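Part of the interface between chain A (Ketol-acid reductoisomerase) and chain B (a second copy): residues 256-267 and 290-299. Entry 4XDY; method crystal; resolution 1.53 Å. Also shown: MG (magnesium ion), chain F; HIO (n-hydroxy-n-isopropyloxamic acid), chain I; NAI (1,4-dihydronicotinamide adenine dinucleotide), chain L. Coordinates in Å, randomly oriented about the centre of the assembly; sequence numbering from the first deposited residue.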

# COMPACT_ATOMS: atom_id res chain seq x y z
N SER A 256 4.54 12.33 -10.98
CA SER A 256 4.81 13.21 -12.07
C SER A 256 3.56 13.38 -12.95
O SER A 256 2.66 12.55 -12.96
CB SER A 256 5.92 12.67 -12.93
OG SER A 256 5.50 11.59 -13.78
N ASN A 257 3.53 14.47 -13.71
CA ASN A 257 2.40 14.66 -14.68
C ASN A 257 2.40 13.57 -15.71
O ASN A 257 1.32 13.10 -16.11
CB ASN A 257 2.47 16.05 -15.35
CG ASN A 257 2.46 17.15 -14.36
OD1 ASN A 257 1.81 17.05 -13.29
ND2 ASN A 257 3.10 18.27 -14.69
N THR A 258 3.60 13.05 -16.09
CA THR A 258 3.71 11.92 -17.00
C THR A 258 2.96 10.71 -16.43
O THR A 258 2.17 10.02 -17.15
CB THR A 258 5.21 11.53 -17.23
OG1 THR A 258 5.87 12.67 -17.78
CG2 THR A 258 5.33 10.41 -18.19
N ALA A 259 3.22 10.44 -15.15
CA ALA A 259 2.59 9.30 -14.48
C ALA A 259 1.05 9.52 -14.31
O ALA A 259 0.26 8.58 -14.39
CB ALA A 259 3.21 9.06 -13.11
N GLU A 260 0.68 10.74 -13.92
CA GLU A 260 -0.75 11.10 -13.77
C GLU A 260 -1.54 10.92 -15.09
O GLU A 260 -2.62 10.32 -15.09
CB GLU A 260 -0.85 12.54 -13.25
CG GLU A 260 -2.23 12.91 -12.75
CD GLU A 260 -2.31 14.40 -12.36
OE1 GLU A 260 -1.39 15.18 -12.71
OE2 GLU A 260 -3.31 14.77 -11.70
N TYR A 261 -0.96 11.39 -16.20
CA TYR A 261 -1.48 11.13 -17.54
C TYR A 261 -1.57 9.66 -17.78
O TYR A 261 -2.61 9.14 -18.21
CB TYR A 261 -0.63 11.78 -18.61
CG TYR A 261 -1.11 11.45 -20.01
CD1 TYR A 261 -2.34 11.97 -20.54
CD2 TYR A 261 -0.33 10.71 -20.84
CE1 TYR A 261 -2.74 11.62 -21.82
CE2 TYR A 261 -0.74 10.38 -22.11
CZ TYR A 261 -1.95 10.87 -22.61
OH TYR A 261 -2.32 10.52 -23.92
N GLY A 262 -0.50 8.91 -17.52
CA GLY A 262 -0.53 7.47 -17.73
C GLY A 262 -1.59 6.80 -16.91
O GLY A 262 -2.24 5.86 -17.39
N MET A 263 -1.72 7.17 -15.66
CA MET A 263 -2.72 6.61 -14.78
C MET A 263 -4.15 6.65 -15.42
O MET A 263 -4.84 5.63 -15.46
CB MET A 263 -2.69 7.36 -13.47
CG MET A 263 -3.79 7.00 -12.48
SD MET A 263 -3.69 7.64 -10.80
CE MET A 263 -3.55 9.39 -11.13
N TRP A 264 -4.53 7.85 -15.89
CA TRP A 264 -5.85 8.05 -16.51
C TRP A 264 -5.95 7.53 -17.91
O TRP A 264 -7.03 7.00 -18.32
CB TRP A 264 -6.29 9.53 -16.34
CG TRP A 264 -6.41 9.98 -14.93
CD1 TRP A 264 -5.81 11.07 -14.40
CD2 TRP A 264 -7.14 9.38 -13.87
NE1 TRP A 264 -6.12 11.20 -13.09
CE2 TRP A 264 -6.92 10.17 -12.72
CE3 TRP A 264 -7.89 8.22 -13.75
CZ2 TRP A 264 -7.43 9.89 -11.47
CZ3 TRP A 264 -8.44 7.92 -12.46
CH2 TRP A 264 -8.19 8.76 -11.34
N ALA A 265 -4.86 7.63 -18.68
CA ALA A 265 -4.92 7.10 -20.06
C ALA A 265 -4.92 5.61 -20.16
O ALA A 265 -5.58 5.05 -20.99
CB ALA A 265 -3.82 7.73 -20.89
N VAL A 266 -4.11 4.93 -19.32
CA VAL A 266 -3.86 3.53 -19.46
C VAL A 266 -4.47 2.65 -18.35
O VAL A 266 -4.80 1.47 -18.59
CB VAL A 266 -2.32 3.31 -19.58
CG1 VAL A 266 -2.01 1.85 -19.72
CG2 VAL A 266 -1.74 4.11 -20.74
N GLY A 267 -4.59 3.16 -17.14
CA GLY A 267 -5.04 2.32 -16.03
C GLY A 267 -6.29 1.55 -16.35
O GLY A 267 -6.36 0.34 -16.10
N GLU B 290 4.70 4.69 -29.05
CA GLU B 290 3.31 5.12 -29.29
C GLU B 290 2.80 5.93 -28.09
O GLU B 290 2.34 7.08 -28.26
CB GLU B 290 2.37 3.97 -29.49
CG GLU B 290 2.47 3.22 -30.82
CD GLU B 290 1.30 2.20 -30.85
OE1 GLU B 290 1.51 0.96 -31.08
OE2 GLU B 290 0.17 2.66 -30.45
N PHE B 291 3.00 5.39 -26.88
CA PHE B 291 2.63 6.13 -25.67
C PHE B 291 3.37 7.48 -25.54
O PHE B 291 2.77 8.52 -25.24
CB PHE B 291 2.87 5.36 -24.39
CG PHE B 291 2.56 6.21 -23.18
CD1 PHE B 291 1.23 6.38 -22.76
CD2 PHE B 291 3.57 6.95 -22.55
CE1 PHE B 291 0.96 7.19 -21.67
CE2 PHE B 291 3.29 7.76 -21.51
CZ PHE B 291 1.96 7.92 -21.07
N ALA B 292 4.68 7.50 -25.83
CA ALA B 292 5.42 8.75 -25.78
C ALA B 292 4.83 9.79 -26.77
O ALA B 292 4.71 10.95 -26.40
CB ALA B 292 6.85 8.53 -26.10
N ASN B 293 4.61 9.36 -27.97
CA ASN B 293 3.99 10.26 -28.98
C ASN B 293 2.66 10.82 -28.47
O ASN B 293 2.37 12.02 -28.63
CB ASN B 293 3.74 9.52 -30.26
CG ASN B 293 4.99 9.38 -31.11
OD1 ASN B 293 6.00 10.04 -30.87
ND2 ASN B 293 4.94 8.50 -32.06
N GLU B 294 1.88 9.97 -27.82
CA GLU B 294 0.59 10.42 -27.25
C GLU B 294 0.72 11.43 -26.18
O GLU B 294 -0.00 12.44 -26.16
CB GLU B 294 -0.25 9.27 -26.76
CG GLU B 294 -0.80 8.52 -27.93
CD GLU B 294 -1.29 7.15 -27.61
OE1 GLU B 294 -1.26 6.73 -26.40
OE2 GLU B 294 -1.70 6.51 -28.62
N TRP B 295 1.66 11.23 -25.24
CA TRP B 295 1.87 12.18 -24.21
C TRP B 295 2.44 13.48 -24.72
O TRP B 295 2.07 14.54 -24.22
CB TRP B 295 2.83 11.54 -23.10
CG TRP B 295 3.18 12.43 -21.91
CD1 TRP B 295 4.41 12.44 -21.34
CD2 TRP B 295 2.41 13.39 -21.17
NE1 TRP B 295 4.48 13.28 -20.33
CE2 TRP B 295 3.26 13.88 -20.17
CE3 TRP B 295 1.10 13.90 -21.26
CZ2 TRP B 295 2.87 14.82 -19.24
CZ3 TRP B 295 0.68 14.79 -20.31
CH2 TRP B 295 1.57 15.31 -19.35
N VAL B 296 3.37 13.43 -25.71
CA VAL B 296 3.95 14.69 -26.24
C VAL B 296 2.79 15.50 -26.94
O VAL B 296 2.72 16.72 -26.77
CB VAL B 296 5.05 14.38 -27.23
CG1 VAL B 296 5.45 15.60 -28.07
CG2 VAL B 296 6.32 13.84 -26.46
N ASP B 297 1.97 14.78 -27.67
CA ASP B 297 0.84 15.44 -28.44
C ASP B 297 -0.15 16.00 -27.41
O ASP B 297 -0.71 17.08 -27.54
CB ASP B 297 0.20 14.47 -29.37
CG ASP B 297 -0.77 15.17 -30.31
OD1 ASP B 297 -0.30 16.05 -31.04
OD2 ASP B 297 -1.97 14.92 -30.25
N GLU B 298 -0.45 15.23 -26.37
CA GLU B 298 -1.32 15.74 -25.27
C GLU B 298 -0.86 17.05 -24.69
O GLU B 298 -1.63 17.99 -24.42
CB GLU B 298 -1.52 14.63 -24.20
CG GLU B 298 -2.33 14.99 -22.97
CD GLU B 298 -3.86 15.22 -23.27
OE1 GLU B 298 -4.38 14.67 -24.24
OE2 GLU B 298 -4.48 15.82 -22.43
N TYR B 299 0.44 17.11 -24.37
CA TYR B 299 1.00 18.33 -23.84
C TYR B 299 0.91 19.50 -24.90
O TYR B 299 0.58 20.62 -24.52
CB TYR B 299 2.49 18.10 -23.39
CG TYR B 299 3.18 19.36 -23.12
CD1 TYR B 299 2.90 20.05 -22.00
CD2 TYR B 299 4.10 19.85 -24.02
CE1 TYR B 299 3.51 21.25 -21.74
CE2 TYR B 299 4.74 21.05 -23.76
CZ TYR B 299 4.42 21.73 -22.62
OH TYR B 299 5.02 22.95 -22.38
MG MG F . 1.57 17.41 -11.23
C1 HIO I . 6.42 9.13 -11.65
O11 HIO I . 6.60 9.35 -12.82
O12 HIO I . 5.98 9.89 -10.80
C2 HIO I . 7.01 7.81 -11.18
O2 HIO I . 7.92 7.31 -11.89
N3 HIO I . 6.69 7.19 -10.09
O3 HIO I . 7.71 6.17 -9.67
C4 HIO I . 5.52 7.45 -9.27
C41 HIO I . 4.63 6.21 -9.05
C42 HIO I . 6.09 8.00 -7.97
PA NAI L . 7.19 18.69 -10.77
O1A NAI L . 5.91 18.50 -11.61
O2A NAI L . 7.07 18.75 -9.29
O5B NAI L . 7.89 20.03 -11.29
C5B NAI L . 9.05 20.59 -10.64
C4B NAI L . 8.92 22.10 -10.60
O4B NAI L . 8.99 22.53 -11.98
C3B NAI L . 7.56 22.64 -10.12
O3B NAI L . 7.45 22.69 -8.71
C2B NAI L . 7.63 24.08 -10.72
O2B NAI L . 8.24 25.04 -9.86
C1B NAI L . 8.42 23.83 -11.99
N9A NAI L . 7.56 23.93 -13.21
C8A NAI L . 6.36 23.37 -13.43
N7A NAI L . 5.89 23.66 -14.67
C5A NAI L . 6.82 24.48 -15.23
C6A NAI L . 6.93 25.20 -16.50
N6A NAI L . 5.93 25.09 -17.39
N1A NAI L . 8.05 25.92 -16.76
C2A NAI L . 9.00 26.05 -15.82
N3A NAI L . 8.98 25.41 -14.62
C4A NAI L . 7.91 24.65 -14.30
O3 NAI L . 8.23 17.59 -11.35
PN NAI L . 8.43 16.10 -10.68
O1N NAI L . 9.21 16.28 -9.39
O2N NAI L . 7.11 15.39 -10.56
O5D NAI L . 9.25 15.43 -11.83
C5D NAI L . 10.64 15.71 -12.12
C4D NAI L . 11.35 14.58 -12.80
O4D NAI L . 11.40 13.46 -11.84
C3D NAI L . 10.67 14.06 -14.00
O3D NAI L . 11.65 13.63 -14.98
C2D NAI L . 9.89 12.83 -13.50
O2D NAI L . 9.54 11.82 -14.44
C1D NAI L . 10.92 12.26 -12.50
N1N NAI L . 10.33 11.47 -11.42
C2N NAI L . 9.39 11.93 -10.60
C3N NAI L . 8.83 11.21 -9.55
C7N NAI L . 7.90 11.81 -8.67
O7N NAI L . 7.09 12.77 -8.95
N7N NAI L . 8.05 11.51 -7.41
C4N NAI L . 9.44 9.89 -9.25
C5N NAI L . 10.63 9.58 -9.95
C6N NAI L . 11.06 10.32 -11.03
O HOH W 1 -4.22 11.96 -24.75
O HOH W 2 -2.26 7.77 -24.36
O HOH W 3 3.37 17.09 -10.82
O HOH W 4 1.05 15.42 -10.85
O HOH W 5 1.00 19.40 -11.61
O HOH W 6 1.36 17.97 -9.25

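How do the two backbones meet? Both stretches are helical, and their axes cross at 109° with a closest approach of 11.1 Å. Bulky aromatic side chains fill the space between them. The closest CA atoms are Thr A258 CA and Trp B295 CA, 7.4 Å apart. Chain A's helix starts after Ser A256, whose OG caps it by accepting from Ala A259 N at 2.9 Å; the same OG donates to HIO O11 at 2.7 Å, so the ligand is held right where this helix begins.

What does Phe B291 contribute at the start of the chain B helix? Its CA-to-CB bond points sideways, but the t rotamer (chi1 176°) brings the ring nearer to chain A. There CZ lies 3.6 Å from Tyr A261 CD2, near the plane of the tyrosine ring. The two rings are oblique, their planes at 39°, and the contact is apolar. Gly A262 CA is 4.2 Å from Phe B291 CZ, while Val A266 CG2 reaches Phe B291 CE1 at 4.2 Å.

How does Glu B294, a charged residue, fit beside a tyrosine? Its CB packs 3.7 Å from Tyr A261 OH, while its carboxylate is linked to that hydroxyl through solvent: water 2 donates to Glu B294 OE1 at 2.5 Å and is hydrogen-bonded to Tyr A261 OH at 2.8 Å.

Why is Trp B295 so central? It combines a polar bond with contact to an aromatic ring. Its indole NE1 donates to Thr A258 OG1 at 3.0 Å, satisfying the ring's one polar hydrogen, although the 130° angle is far from linear. The six-membered ring lies nearly parallel to the Tyr A261 ring, with planes at 19°, but the two are slid apart and barely overlap. Tyr A261 CB sits over the indole face, 4.0 Å from the centroid of the Trp B295 six-membered ring, in a CH-pi contact. Further round the indole, Trp B295 CZ2 comes within 3.8 Å of Asn A257 C; the end of that asparagine's side chain leads away and binds magnesium through OD1.

What does Glu B298 add one turn on? Its CG meets Tyr A261 CE1 at 3.6 Å, helping to complete a hole, formed with Phe B291, Glu B294 and Trp B295, that receives the tyrosine as a knob. Water 1 donates to Glu B298 OE1 at 2.8 Å and lies 2.5 Å from Tyr A261 OH, so the buried phenol keeps its polar tip hydrated.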